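PDB 2J22: fucolectin-related protein, which probably binds fucose-containing glycans such as blood group antigens, as a calcium-containing carbohydrate-binding module of a Streptococcus pneumoniae virulence factor. Local coordinates for residues 100-105 against 119-124. Residues are numbered along the deposited sequence; the frame is centred on the assembly and turned at random.
Sequences EVFTQH and KGLKGK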
loop_
_atom_site.group_PDB
_atom_site.type_symbol
_atom_site.label_atom_id
_atom_site.label_comp_id
_atom_site.label_asym_id
_atom_site.label_seq_id
_atom_site.Cartn_x
_atom_site.Cartn_y
_atom_site.Cartn_z
ATOM N N GLU A 100 -14.022 -8.491 3.426
ATOM C CA GLU A 100 -12.697 -8.808 3.932
ATOM C C GLU A 100 -12.376 -10.308 3.877
ATOM O O GLU A 100 -13.154 -11.162 4.361
ATOM C CB GLU A 100 -12.581 -8.273 5.358
ATOM C CG GLU A 100 -11.188 -8.345 5.908
ATOM C CD GLU A 100 -11.158 -8.992 7.266
ATOM O OE1 GLU A 100 -11.168 -8.245 8.286
ATOM O OE2 GLU A 100 -11.167 -10.231 7.304
ATOM N N VAL A 101 -11.222 -10.647 3.314
ATOM C CA VAL A 101 -10.777 -12.039 3.349
ATOM C C VAL A 101 -9.522 -12.258 4.176
ATOM O O VAL A 101 -9.135 -13.403 4.362
ATOM C CB VAL A 101 -10.579 -12.657 1.922
ATOM C CG1 VAL A 101 -11.917 -12.658 1.187
ATOM C CG2 VAL A 101 -9.480 -11.894 1.123
ATOM N N PHE A 102 -8.877 -11.180 4.654
ATOM C CA PHE A 102 -7.588 -11.272 5.381
ATOM C C PHE A 102 -7.238 -9.912 5.995
ATOM O O PHE A 102 -7.345 -8.889 5.338
ATOM C CB PHE A 102 -6.455 -11.723 4.433
ATOM C CG PHE A 102 -5.021 -11.558 4.991
ATOM C CD1 PHE A 102 -4.432 -12.558 5.779
ATOM C CD2 PHE A 102 -4.251 -10.432 4.681
ATOM C CE1 PHE A 102 -3.096 -12.428 6.270
ATOM C CE2 PHE A 102 -2.908 -10.277 5.190
ATOM C CZ PHE A 102 -2.339 -11.287 5.983
ATOM N N THR A 103 -6.823 -9.885 7.247
ATOM C CA THR A 103 -6.356 -8.630 7.842
ATOM C C THR A 103 -5.070 -8.856 8.589
ATOM O O THR A 103 -4.948 -9.849 9.276
ATOM C CB THR A 103 -7.401 -8.082 8.813
ATOM O OG1 THR A 103 -8.589 -7.819 8.072
ATOM C CG2 THR A 103 -6.998 -6.707 9.299
ATOM N N GLN A 104 -4.111 -7.942 8.459
ATOM C CA GLN A 104 -2.910 -8.011 9.288
ATOM C C GLN A 104 -2.502 -6.651 9.862
ATOM O O GLN A 104 -2.427 -5.630 9.146
ATOM C CB GLN A 104 -1.760 -8.660 8.523
ATOM C CG GLN A 104 -0.402 -8.203 8.903
ATOM C CD GLN A 104 0.452 -9.263 9.547
ATOM O OE1 GLN A 104 1.405 -9.761 8.927
ATOM N NE2 GLN A 104 0.142 -9.599 10.806
ATOM N N HIS A 105 -2.208 -6.644 11.154
ATOM C CA HIS A 105 -1.849 -5.415 11.809
ATOM C C HIS A 105 -0.351 -5.280 11.865
ATOM O O HIS A 105 0.333 -6.250 12.200
ATOM C CB HIS A 105 -2.371 -5.354 13.229
ATOM C CG HIS A 105 -2.137 -4.021 13.838
ATOM N ND1 HIS A 105 -2.965 -2.959 13.593
ATOM C CD2 HIS A 105 -1.101 -3.535 14.554
ATOM C CE1 HIS A 105 -2.500 -1.890 14.219
ATOM N NE2 HIS A 105 -1.364 -2.212 14.800
ATOM N N LYS A 119 0.859 -16.729 0.584
ATOM C CA LYS A 119 0.652 -18.110 0.106
ATOM C C LYS A 119 -0.568 -18.404 -0.787
ATOM O O LYS A 119 -1.327 -19.336 -0.489
ATOM C CB LYS A 119 0.610 -19.060 1.309
ATOM C CG LYS A 119 1.561 -18.688 2.411
ATOM C CD LYS A 119 2.461 -19.866 2.696
ATOM C CE LYS A 119 3.894 -19.505 2.492
ATOM N NZ LYS A 119 4.629 -20.156 3.610
ATOM N N GLY A 120 -0.775 -17.634 -1.867
ATOM C CA GLY A 120 -1.876 -17.909 -2.788
ATOM C C GLY A 120 -3.287 -17.531 -2.308
ATOM O O GLY A 120 -4.292 -17.866 -2.961
ATOM N N LEU A 121 -3.393 -16.829 -1.179
ATOM C CA LEU A 121 -4.636 -16.128 -0.826
ATOM C C LEU A 121 -5.332 -15.470 -2.057
ATOM O O LEU A 121 -4.689 -14.678 -2.790
ATOM C CB LEU A 121 -4.305 -15.055 0.230
ATOM C CG LEU A 121 -5.433 -14.149 0.725
ATOM C CD1 LEU A 121 -6.428 -15.000 1.554
ATOM C CD2 LEU A 121 -4.816 -12.946 1.521
ATOM N N LYS A 122 -6.607 -15.811 -2.331
ATOM C CA LYS A 122 -7.365 -15.164 -3.411
ATOM C C LYS A 122 -7.962 -13.834 -2.918
ATOM O O LYS A 122 -8.652 -13.826 -1.887
ATOM C CB LYS A 122 -8.468 -16.079 -3.967
ATOM C CG LYS A 122 -7.920 -17.324 -4.764
ATOM C CD LYS A 122 -9.050 -18.252 -5.114
ATOM C CE LYS A 122 -8.584 -19.232 -6.202
ATOM N NZ LYS A 122 -7.524 -20.107 -5.665
ATOM N N GLY A 123 -7.632 -12.734 -3.626
ATOM C CA GLY A 123 -8.191 -11.406 -3.358
ATOM C C GLY A 123 -8.236 -10.528 -4.593
ATOM O O GLY A 123 -7.487 -10.780 -5.587
ATOM N N LYS A 124 -9.059 -9.478 -4.525
ATOM C CA LYS A 124 -9.175 -8.544 -5.636
ATOM C C LYS A 124 -8.723 -7.109 -5.312
ATOM O O LYS A 124 -8.445 -6.313 -6.254
ATOM C CB LYS A 124 -10.622 -8.531 -6.158
ATOM C CG LYS A 124 -10.939 -7.378 -7.098
ATOM C CD LYS A 124 -11.967 -7.844 -8.037
ATOM C CE LYS A 124 -12.654 -6.732 -8.746
ATOM N NZ LYS A 124 -11.693 -6.068 -9.571
#
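L121 reaches from the short strand 121-123 to the backbone and side chains of V101 and F102. From CB the chain leaves with CG anti to the backbone N (chi1 178°), which carries the branch point across toward strand 100-105. There it forks. L121 CD2 goes to the root of the aromatic side chain, 3.6 Å from F102 CB. The same methyl, L121 CD2, lies nearly as close to F102 CG, at 3.7 Å; it meets the ring obliquely, and the two side chains cross at about a right angle. The other methyl turns toward V101, where L121 CD1 makes a long van der Waals approach of 4.2 Å to V101 O. A loose apolar contact accompanies it, L121 CD1 lying 4.4 Å from V101 CG2. V101 CG2 in turn comes within 3.7 Å of K122 O, a van der Waals contact with the neighbouring peptide.

Two consecutive residues can both face this way because V101 and F102 form a classic beta bulge opposite I93 of strand 89-94, and both make backbone hydrogen bonds to that residue. Strand 100-108 is an outermost strand of one antiparallel sheet in this galactose-binding-like beta-sandwich, whereas 121-123 pairs with 67-77 of the other, with L121 and G123 bonded to L70 and E68. No hydrogen bond joins the two segments, and their axes, 8.0 Å apart at closest approach, run at 115° to one another, so the contact rests on side chains and not on strand pairing. On strand 100-105 itself, T103 OG1 donates to E100 OE1 from well above the carboxylate plane, while the F102 side chain also touches L118 of strand 113-118.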